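Local coordinates for carboxylesterase (Uncultured bacterium, PDB 5GMX), which hydrolyses carboxylic esters as a family VIII carboxylesterase and also acts on oxyimino cephalosporins, probably through a serine beta-lactamase-like mechanism, at residues 205-216 with 250-260; 275-284 with 349-360. One frame throughout, in Å; residues are numbered along the deposited sequence.

Contact 1 (205-216 with 250-260); sequences LPASEDHRVAEM and AHIANDRAWRA
Asp210 reaches from the 205-216 loop to two arginines of 250-260, and each of its side-chain atoms meets one or both. At the base, Asp210 CB lies 3.7 Å from Arg256 NH1. A first torsion that sets CG anti to the backbone N (chi1 -158°) brings the carboxylate carbon between Arg256 NH1 and Arg259 NH2. Asp210 OD1 then takes two bonds from opposite faces of its plane: Arg256 NH1 at 2.7 Å from above it, and Arg259 NE at 3.0 Å on the syn side. Asp210 OD2 offers its syn lone pair to Arg259 NH2 at 2.9 Å. The two salt bridges differ in kind: Arg259 holds the carboxylate side-on, one nitrogen to each oxygen with the planes 34° apart, whereas the Arg256 guanidinium stands 78° to it. Arg259 is itself fixed, since Arg259 NH1 donates to Ala253 O at 3.0 Å while both methyls of Val213 pack on CD. Arg256 turns NH1 and NH2 end-on to Leu205 O, and Leu205 N answers with a bond to Arg259 O. At the other end, Asn254 OD1 receives Met216 N at 2.9 Å in the plane of its amide, and ND2 returns a weak bond to Met216 O. Met216, a selenomethionine here, sets its CB against Ala253 CB and also touches Tyr70 of the ligand pocket. This salt-bridge network ties the loop between strand 201-202 and helix 237-244 to helix 256-260. Two guanidinium groups around one carboxylate would be expected to keep Asp210 ionised, and their directed bonds fix its rotation.

Contact 2 (275-284 with 349-360); sequences IAKVYGALAN and GFADTKARLGMG
Ile275 packs CG2 on two glycines of neighbouring strands, 3.5 Å from Gly360 CA and almost as near Gly349 CA. One residue on, Ala276 CB rests 3.6 Å from Gly360 N. Tyr279 comes next along the same side of the helix; with CG beside its own backbone N (chi1 -81°), it lays one ring face over the Gly349-Phe350 peptide, Gly349 C standing 3.4 Å above the ring plane, while Ile275 CG2 meets the ring edge. Gly280 and Gly358 bring the backbones together, their CA atoms 4.0 Å apart. This agrees with the short axis distance, 5.9 Å between helix 275-283 and strand 357-360, which run nearly antiparallel at 160°. Ala283 closes the helix, its CB tightly packed at 3.1 Å from Leu357 O. Ala283 O receives CA-H...O contacts from Thr353 CA and, at 3.3 Å, from Arg356 CA, and a water hydrogen bond too. Asn284 ends the walk: OD1 accepts both NE and NH2 of Arg356, the NE bond being 2.6 Å, with amide and guanidinium only 10° from coplanar. Its ND2 is bound separately to Thr287 O. The strands 349-352 and 357-360 form a beta hairpin with a G1 bulge where Arg356 and Leu357 face Asp352. Helix 272-283 covers one face of the central antiparallel sheet and helix 374-385 touches side chains on the other, the layered alpha/beta core characteristic of the serine beta-lactamase fold.

The two contacts share no segment and do not touch; their centres are 26 Å apart and their nearest atoms about 10 Å. Contact 2 lies deeper, 13 Å from the chain centre against 17 Å, and 14 of its 17 touching residues are buried, compared with 5 of 14 in contact 1. Their chemistry differs accordingly: 275-284 meets 349-360 through glycines, alanines, Ile275 and one tyrosine ring, polar bonding being kept to the helix end, whereas 205-216 joins 250-260 mainly by charged groups and carbonyls. Contact 2 is helix on sheet; contact 1 ties a loop to short helices, and its Met216 side chain lies about 9 Å from the bound phenylmethanesulfonic acid.

Contact 1 (205-216 with 250-260)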
loop_
_atom_site.group_PDB
_atom_site.type_symbol
_atom_site.label_atom_id
_atom_site.label_comp_id
_atom_site.label_asym_id
_atom_site.label_seq_id
_atom_site.Cartn_x
_atom_site.Cartn_y
_atom_site.Cartn_z
ATOM N N LEU A 205 -12.025 -4.938 -7.096
ATOM C CA LEU A 205 -12.699 -3.938 -7.918
ATOM C C LEU A 205 -14.037 -4.452 -8.464
ATOM O O LEU A 205 -14.068 -5.447 -9.192
ATOM C CB LEU A 205 -11.791 -3.508 -9.072
ATOM C CG LEU A 205 -12.317 -2.338 -9.902
ATOM C CD1 LEU A 205 -12.246 -1.047 -9.093
ATOM C CD2 LEU A 205 -11.550 -2.222 -11.195
ATOM N N PRO A 206 -15.146 -3.776 -8.116
ATOM C CA PRO A 206 -16.471 -4.138 -8.655
ATOM C C PRO A 206 -16.500 -4.072 -10.185
ATOM O O PRO A 206 -15.886 -3.170 -10.751
ATOM C CB PRO A 206 -17.408 -3.076 -8.052
ATOM C CG PRO A 206 -16.677 -2.553 -6.842
ATOM C CD PRO A 206 -15.213 -2.613 -7.210
ATOM N N ALA A 207 -17.207 -4.989 -10.840
ATOM C CA ALA A 207 -17.272 -4.988 -12.308
ATOM C C ALA A 207 -17.692 -3.625 -12.883
ATOM O O ALA A 207 -17.145 -3.166 -13.892
ATOM C CB ALA A 207 -18.220 -6.073 -12.798
ATOM N N SER A 208 -18.639 -2.972 -12.220
ATOM C CA SER A 208 -19.146 -1.670 -12.670
ATOM C C SER A 208 -18.069 -0.583 -12.792
ATOM O O SER A 208 -18.268 0.415 -13.490
ATOM C CB SER A 208 -20.256 -1.189 -11.731
ATOM O OG SER A 208 -19.805 -1.072 -10.392
ATOM N N GLU A 209 -16.937 -0.773 -12.119
ATOM C CA GLU A 209 -15.860 0.213 -12.137
ATOM C C GLU A 209 -14.713 -0.198 -13.069
ATOM O O GLU A 209 -13.794 0.584 -13.317
ATOM C CB GLU A 209 -15.326 0.441 -10.716
ATOM C CG GLU A 209 -16.387 0.842 -9.695
ATOM C CD GLU A 209 -17.202 2.057 -10.140
ATOM O OE1 GLU A 209 -16.607 3.001 -10.707
ATOM O OE2 GLU A 209 -18.439 2.066 -9.932
ATOM N N ASP A 210 -14.784 -1.410 -13.611
ATOM C CA ASP A 210 -13.632 -1.962 -14.320
ATOM C C ASP A 210 -13.273 -1.196 -15.590
ATOM O O ASP A 210 -12.127 -1.226 -16.020
ATOM C CB ASP A 210 -13.855 -3.434 -14.666
ATOM C CG ASP A 210 -12.543 -4.169 -14.893
ATOM O OD1 ASP A 210 -11.875 -4.515 -13.894
ATOM O OD2 ASP A 210 -12.161 -4.378 -16.065
ATOM N N HIS A 211 -14.238 -0.494 -16.175
ATOM C CA HIS A 211 -13.984 0.286 -17.380
ATOM C C HIS A 211 -13.005 1.434 -17.115
ATOM O O HIS A 211 -12.474 2.032 -18.054
ATOM C CB HIS A 211 -15.301 0.838 -17.949
ATOM C CG HIS A 211 -15.923 1.915 -17.111
ATOM N ND1 HIS A 211 -16.749 1.644 -16.042
ATOM C CD2 HIS A 211 -15.850 3.265 -17.196
ATOM C CE1 HIS A 211 -17.143 2.780 -15.491
ATOM N NE2 HIS A 211 -16.613 3.778 -16.172
ATOM N N ARG A 212 -12.777 1.747 -15.840
ATOM C CA ARG A 212 -11.917 2.875 -15.489
ATOM C C ARG A 212 -10.434 2.514 -15.461
ATOM O O ARG A 212 -9.583 3.397 -15.364
ATOM C CB ARG A 212 -12.326 3.448 -14.131
ATOM C CG ARG A 212 -13.748 3.988 -14.091
ATOM C CD ARG A 212 -14.227 4.152 -12.656
ATOM N NE ARG A 212 -13.284 4.963 -11.888
ATOM C CZ ARG A 212 -13.333 5.122 -10.572
ATOM N NH1 ARG A 212 -14.285 4.533 -9.865
ATOM N NH2 ARG A 212 -12.430 5.880 -9.970
ATOM N N VAL A 213 -10.116 1.223 -15.527
ATOM C CA VAL A 213 -8.728 0.796 -15.357
ATOM C C VAL A 213 -7.860 1.114 -16.575
ATOM O O VAL A 213 -8.206 0.788 -17.710
ATOM C CB VAL A 213 -8.633 -0.716 -15.049
ATOM C CG1 VAL A 213 -7.186 -1.129 -14.847
ATOM C CG2 VAL A 213 -9.429 -1.039 -13.809
ATOM N N ALA A 214 -6.728 1.762 -16.324
ATOM C CA ALA A 214 -5.747 2.016 -17.364
ATOM C C ALA A 214 -4.939 0.755 -17.603
ATOM O O ALA A 214 -5.043 -0.198 -16.843
ATOM C CB ALA A 214 -4.833 3.161 -16.972
ATOM N N GLU A 215 -4.113 0.762 -18.641
ATOM C CA GLU A 215 -3.310 -0.408 -18.983
ATOM C C GLU A 215 -1.947 -0.338 -18.320
ATOM O O GLU A 215 -1.231 0.654 -18.460
ATOM C CB GLU A 215 -3.156 -0.522 -20.500
ATOM C CG GLU A 215 -2.276 -1.667 -20.961
ATOM C CD GLU A 215 -1.945 -1.586 -22.446
ATOM O OE1 GLU A 215 -2.245 -0.545 -23.079
ATOM O OE2 GLU A 215 -1.398 -2.574 -22.984
HETATM N N MSE A 216 -1.584 -1.388 -17.590
HETATM C CA MSE A 216 -0.279 -1.421 -16.950
HETATM C C MSE A 216 0.819 -1.710 -17.975
HETATM O O MSE A 216 0.659 -2.568 -18.836
HETATM C CB MSE A 216 -0.241 -2.466 -15.847
HETATM C CG MSE A 216 1.080 -2.456 -15.090
HETATM SE SE MSE A 216 1.197 -0.854 -13.973
HETATM C CE MSE A 216 -0.198 -1.361 -12.773
ATOM N N ALA A 250 3.785 -7.399 -14.671
ATOM C CA ALA A 250 2.945 -6.283 -15.086
ATOM C C ALA A 250 1.683 -6.820 -15.740
ATOM O O ALA A 250 0.597 -6.268 -15.585
ATOM C CB ALA A 250 3.690 -5.372 -16.041
ATOM N N HIS A 251 1.847 -7.918 -16.464
ATOM C CA HIS A 251 0.778 -8.507 -17.249
ATOM C C HIS A 251 -0.447 -8.869 -16.411
ATOM O O HIS A 251 -1.576 -8.677 -16.855
ATOM C CB HIS A 251 1.300 -9.754 -17.967
ATOM C CG HIS A 251 0.304 -10.381 -18.890
ATOM N ND1 HIS A 251 -0.204 -9.727 -19.993
ATOM C CD2 HIS A 251 -0.278 -11.603 -18.876
ATOM C CE1 HIS A 251 -1.057 -10.521 -20.618
ATOM N NE2 HIS A 251 -1.120 -11.665 -19.960
ATOM N N ILE A 252 -0.225 -9.386 -15.201
ATOM C CA ILE A 252 -1.328 -9.900 -14.389
ATOM C C ILE A 252 -2.266 -8.769 -13.942
ATOM O O ILE A 252 -3.459 -8.983 -13.760
ATOM C CB ILE A 252 -0.814 -10.687 -13.157
ATOM C CG1 ILE A 252 -1.933 -11.550 -12.563
ATOM C CG2 ILE A 252 -0.208 -9.756 -12.111
ATOM C CD1 ILE A 252 -2.463 -12.608 -13.505
ATOM N N ALA A 253 -1.729 -7.560 -13.808
ATOM C CA ALA A 253 -2.543 -6.391 -13.493
ATOM C C ALA A 253 -3.614 -6.147 -14.565
ATOM O O ALA A 253 -4.680 -5.607 -14.272
ATOM C CB ALA A 253 -1.662 -5.162 -13.342
ATOM N N ASN A 254 -3.325 -6.557 -15.800
ATOM C CA ASN A 254 -4.239 -6.356 -16.921
ATOM C C ASN A 254 -5.269 -7.479 -17.046
ATOM O O ASN A 254 -6.038 -7.529 -18.005
ATOM C CB ASN A 254 -3.446 -6.225 -18.223
ATOM C CG ASN A 254 -2.478 -5.042 -18.207
ATOM O OD1 ASN A 254 -2.771 -3.982 -17.645
ATOM N ND2 ASN A 254 -1.319 -5.226 -18.820
ATOM N N ASP A 255 -5.285 -8.368 -16.061
ATOM C CA ASP A 255 -6.226 -9.478 -16.033
ATOM C C ASP A 255 -7.364 -9.160 -15.078
ATOM O O ASP A 255 -7.131 -8.751 -13.943
ATOM C CB ASP A 255 -5.496 -10.770 -15.645
ATOM C CG ASP A 255 -6.427 -11.963 -15.506
ATOM O OD1 ASP A 255 -6.639 -12.693 -16.498
ATOM O OD2 ASP A 255 -6.951 -12.172 -14.392
ATOM N N ARG A 256 -8.595 -9.312 -15.561
ATOM C CA ARG A 256 -9.780 -8.940 -14.791
ATOM C C ARG A 256 -9.917 -9.759 -13.514
ATOM O O ARG A 256 -10.329 -9.227 -12.488
ATOM C CB ARG A 256 -11.050 -9.074 -15.652
ATOM C CG ARG A 256 -12.371 -9.026 -14.875
ATOM C CD ARG A 256 -12.620 -7.685 -14.160
ATOM N NE ARG A 256 -13.706 -7.799 -13.183
ATOM C CZ ARG A 256 -13.907 -6.958 -12.168
ATOM N NH1 ARG A 256 -13.095 -5.924 -11.974
ATOM N NH2 ARG A 256 -14.912 -7.166 -11.328
ATOM N N ALA A 257 -9.574 -11.044 -13.569
ATOM C CA ALA A 257 -9.709 -11.908 -12.395
ATOM C C ALA A 257 -8.820 -11.411 -11.257
ATOM O O ALA A 257 -9.201 -11.459 -10.087
ATOM C CB ALA A 257 -9.375 -13.360 -12.746
ATOM N N TRP A 258 -7.644 -10.913 -11.613
ATOM C CA TRP A 258 -6.731 -10.334 -10.633
ATOM C C TRP A 258 -7.373 -9.109 -9.971
ATOM O O TRP A 258 -7.471 -9.032 -8.746
ATOM C CB TRP A 258 -5.404 -9.976 -11.312
ATOM C CG TRP A 258 -4.463 -9.108 -10.514
ATOM C CD1 TRP A 258 -4.358 -7.747 -10.576
ATOM C CD2 TRP A 258 -3.463 -9.545 -9.578
ATOM N NE1 TRP A 258 -3.371 -7.308 -9.725
ATOM C CE2 TRP A 258 -2.805 -8.391 -9.102
ATOM C CE3 TRP A 258 -3.070 -10.796 -9.088
ATOM C CZ2 TRP A 258 -1.780 -8.450 -8.161
ATOM C CZ3 TRP A 258 -2.048 -10.854 -8.152
ATOM C CH2 TRP A 258 -1.411 -9.687 -7.703
ATOM N N ARG A 259 -7.854 -8.178 -10.786
ATOM C CA ARG A 259 -8.483 -6.968 -10.264
ATOM C C ARG A 259 -9.741 -7.257 -9.432
ATOM O O ARG A 259 -10.034 -6.543 -8.478
ATOM C CB ARG A 259 -8.831 -6.024 -11.417
ATOM C CG ARG A 259 -7.618 -5.607 -12.219
ATOM C CD ARG A 259 -7.934 -4.478 -13.184
ATOM N NE ARG A 259 -8.927 -4.857 -14.178
ATOM C CZ ARG A 259 -8.629 -5.394 -15.353
ATOM N NH1 ARG A 259 -7.362 -5.622 -15.672
ATOM N NH2 ARG A 259 -9.595 -5.714 -16.204
ATOM N N ALA A 260 -10.475 -8.304 -9.786
ATOM C CA ALA A 260 -11.733 -8.617 -9.113
ATOM C C ALA A 260 -11.494 -9.234 -7.737
ATOM O O ALA A 260 -12.332 -9.116 -6.842
ATOM C CB ALA A 260 -12.589 -9.561 -9.977
HETATM O O HOH W 1 -14.867 -7.620 -6.890
#

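Contact 2 (275-284 with 349-360)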
loop_
_atom_site.group_PDB
_atom_site.type_symbol
_atom_site.label_atom_id
_atom_site.label_comp_id
_atom_site.label_asym_id
_atom_site.label_seq_id
_atom_site.Cartn_x
_atom_site.Cartn_y
_atom_site.Cartn_z
ATOM N N ILE A 275 -5.084 7.721 -2.800
ATOM C CA ILE A 275 -3.923 7.507 -1.942
ATOM C C ILE A 275 -3.655 8.731 -1.077
ATOM O O ILE A 275 -3.457 8.622 0.140
ATOM C CB ILE A 275 -2.670 7.186 -2.775
ATOM C CG1 ILE A 275 -2.885 5.913 -3.592
ATOM C CG2 ILE A 275 -1.447 7.050 -1.886
ATOM C CD1 ILE A 275 -1.796 5.676 -4.635
ATOM N N ALA A 276 -3.660 9.898 -1.718
ATOM C CA ALA A 276 -3.372 11.141 -1.022
ATOM C C ALA A 276 -4.450 11.473 -0.004
ATOM O O ALA A 276 -4.172 12.135 0.986
ATOM C CB ALA A 276 -3.231 12.287 -2.010
ATOM N N LYS A 277 -5.686 11.063 -0.267
ATOM C CA LYS A 277 -6.747 11.298 0.700
ATOM C C LYS A 277 -6.537 10.460 1.953
ATOM O O LYS A 277 -6.666 10.976 3.067
ATOM C CB LYS A 277 -8.123 11.000 0.099
ATOM C CG LYS A 277 -8.660 12.144 -0.756
ATOM C CD LYS A 277 -10.033 11.835 -1.330
ATOM C CE LYS A 277 -10.485 12.995 -2.239
ATOM N NZ LYS A 277 -11.886 12.818 -2.704
ATOM N N VAL A 278 -6.217 9.175 1.780
ATOM C CA VAL A 278 -5.988 8.342 2.967
ATOM C C VAL A 278 -4.775 8.843 3.769
ATOM O O VAL A 278 -4.858 9.057 4.996
ATOM C CB VAL A 278 -5.802 6.860 2.600
ATOM C CG1 VAL A 278 -5.550 6.026 3.856
ATOM C CG2 VAL A 278 -7.035 6.350 1.870
ATOM N N TYR A 279 -3.651 9.044 3.087
ATOM C CA TYR A 279 -2.474 9.509 3.815
ATOM C C TYR A 279 -2.644 10.940 4.323
ATOM O O TYR A 279 -2.028 11.325 5.304
ATOM C CB TYR A 279 -1.223 9.399 2.951
ATOM C CG TYR A 279 -0.665 8.002 2.950
ATOM C CD1 TYR A 279 -0.078 7.479 4.092
ATOM C CD2 TYR A 279 -0.746 7.195 1.819
ATOM C CE1 TYR A 279 0.440 6.187 4.114
ATOM C CE2 TYR A 279 -0.234 5.904 1.825
ATOM C CZ TYR A 279 0.359 5.405 2.982
ATOM O OH TYR A 279 0.863 4.130 3.005
ATOM N N GLY A 280 -3.502 11.706 3.660
ATOM C CA GLY A 280 -3.850 13.052 4.072
ATOM C C GLY A 280 -4.575 13.019 5.403
ATOM O O GLY A 280 -4.241 13.793 6.304
ATOM N N ALA A 281 -5.539 12.109 5.545
ATOM C CA ALA A 281 -6.187 11.899 6.847
ATOM C C ALA A 281 -5.165 11.492 7.902
ATOM O O ALA A 281 -5.185 12.008 9.024
ATOM C CB ALA A 281 -7.284 10.841 6.754
ATOM N N LEU A 282 -4.277 10.562 7.550
ATOM C CA LEU A 282 -3.282 10.096 8.522
ATOM C C LEU A 282 -2.271 11.164 8.946
ATOM O O LEU A 282 -1.786 11.156 10.071
ATOM C CB LEU A 282 -2.530 8.874 7.990
ATOM C CG LEU A 282 -3.429 7.658 7.728
ATOM C CD1 LEU A 282 -2.606 6.455 7.262
ATOM C CD2 LEU A 282 -4.300 7.319 8.942
ATOM N N ALA A 283 -1.913 12.043 8.025
ATOM C CA ALA A 283 -0.957 13.095 8.304
ATOM C C ALA A 283 -1.587 14.211 9.124
ATOM O O ALA A 283 -0.884 14.990 9.775
ATOM C CB ALA A 283 -0.398 13.640 7.011
ATOM N N ASN A 284 -2.912 14.286 9.093
ATOM C CA ASN A 284 -3.623 15.362 9.778
ATOM C C ASN A 284 -4.239 14.909 11.103
ATOM O O ASN A 284 -5.268 15.432 11.540
ATOM C CB ASN A 284 -4.703 15.943 8.864
ATOM C CG ASN A 284 -5.253 17.256 9.377
ATOM O OD1 ASN A 284 -4.497 18.120 9.819
ATOM N ND2 ASN A 284 -6.575 17.414 9.326
ATOM N N GLY A 349 2.676 6.137 -1.607
ATOM C CA GLY A 349 1.944 7.096 -0.813
ATOM C C GLY A 349 2.657 7.267 0.505
ATOM O O GLY A 349 3.279 6.307 0.991
ATOM N N PHE A 350 2.610 8.472 1.072
ATOM C CA PHE A 350 3.128 8.639 2.433
ATOM C C PHE A 350 2.517 9.811 3.194
ATOM O O PHE A 350 1.879 10.704 2.624
ATOM C CB PHE A 350 4.665 8.767 2.425
ATOM C CG PHE A 350 5.168 10.071 1.891
ATOM C CD1 PHE A 350 5.372 11.151 2.744
ATOM C CD2 PHE A 350 5.435 10.221 0.538
ATOM C CE1 PHE A 350 5.836 12.365 2.255
ATOM C CE2 PHE A 350 5.894 11.435 0.034
ATOM C CZ PHE A 350 6.094 12.508 0.898
ATOM N N ALA A 351 2.707 9.768 4.504
ATOM C CA ALA A 351 2.226 10.779 5.425
ATOM C C ALA A 351 3.369 11.368 6.247
ATOM O O ALA A 351 4.285 10.653 6.674
ATOM C CB ALA A 351 1.169 10.194 6.340
ATOM N N ASP A 352 3.262 12.672 6.484
ATOM C CA ASP A 352 4.199 13.477 7.268
ATOM C C ASP A 352 3.376 14.249 8.293
ATOM O O ASP A 352 2.742 15.243 7.947
ATOM C CB ASP A 352 4.985 14.428 6.343
ATOM C CG ASP A 352 5.874 15.443 7.102
ATOM O OD1 ASP A 352 5.769 15.580 8.341
ATOM O OD2 ASP A 352 6.676 16.141 6.435
ATOM N N THR A 353 3.361 13.792 9.544
ATOM C CA THR A 353 2.501 14.414 10.550
ATOM C C THR A 353 3.000 15.797 10.989
ATOM O O THR A 353 2.227 16.589 11.532
ATOM C CB THR A 353 2.348 13.538 11.814
ATOM O OG1 THR A 353 3.604 13.454 12.493
ATOM C CG2 THR A 353 1.868 12.152 11.454
ATOM N N LYS A 354 4.286 16.074 10.801
ATOM C CA LYS A 354 4.824 17.393 11.149
ATOM C C LYS A 354 4.264 18.478 10.228
ATOM O O LYS A 354 3.697 19.466 10.695
ATOM C CB LYS A 354 6.355 17.393 11.107
ATOM C CG LYS A 354 7.004 16.497 12.161
ATOM C CD LYS A 354 8.510 16.732 12.249
ATOM C CE LYS A 354 9.158 15.944 13.395
ATOM N NZ LYS A 354 9.324 14.478 13.105
ATOM N N ALA A 355 4.394 18.277 8.921
ATOM C CA ALA A 355 3.859 19.225 7.947
ATOM C C ALA A 355 2.368 18.998 7.698
ATOM O O ALA A 355 1.740 19.740 6.943
ATOM C CB ALA A 355 4.633 19.126 6.635
ATOM N N ARG A 356 1.806 17.979 8.342
ATOM C CA ARG A 356 0.421 17.574 8.105
ATOM C C ARG A 356 0.171 17.345 6.608
ATOM O O ARG A 356 -0.851 17.749 6.052
ATOM C CB ARG A 356 -0.548 18.601 8.699
ATOM C CG ARG A 356 -0.518 18.597 10.234
ATOM C CD ARG A 356 -1.189 19.810 10.840
ATOM N NE ARG A 356 -2.628 19.824 10.599
ATOM C CZ ARG A 356 -3.406 20.898 10.736
ATOM N NH1 ARG A 356 -2.883 22.065 11.104
ATOM N NH2 ARG A 356 -4.714 20.807 10.499
ATOM N N LEU A 357 1.120 16.664 5.976
ATOM C CA LEU A 357 1.131 16.482 4.531
ATOM C C LEU A 357 0.923 15.015 4.166
ATOM O O LEU A 357 1.581 14.143 4.714
ATOM C CB LEU A 357 2.459 16.988 3.958
ATOM C CG LEU A 357 2.818 16.848 2.474
ATOM C CD1 LEU A 357 3.767 17.972 2.064
ATOM C CD2 LEU A 357 3.472 15.495 2.167
ATOM N N GLY A 358 0.011 14.743 3.241
ATOM C CA GLY A 358 -0.142 13.402 2.712
ATOM C C GLY A 358 0.055 13.456 1.212
ATOM O O GLY A 358 -0.348 14.418 0.569
HETATM N N MSE A 359 0.662 12.430 0.640
HETATM C CA MSE A 359 0.962 12.473 -0.784
HETATM C C MSE A 359 0.702 11.135 -1.450
HETATM O O MSE A 359 1.003 10.077 -0.874
HETATM C CB MSE A 359 2.417 12.894 -1.015
HETATM C CG MSE A 359 2.769 13.027 -2.494
HETATM SE SE MSE A 359 4.644 13.535 -2.856
HETATM C CE MSE A 359 4.780 15.054 -1.635
ATOM N N GLY A 360 0.158 11.184 -2.666
ATOM C CA GLY A 360 -0.129 9.971 -3.412
ATOM C C GLY A 360 0.267 10.052 -4.876
ATOM O O GLY A 360 0.102 11.089 -5.512
HETATM O O HOH W 2 -3.418 16.413 5.231
HETATM O O HOH W 3 -0.825 15.571 12.545
#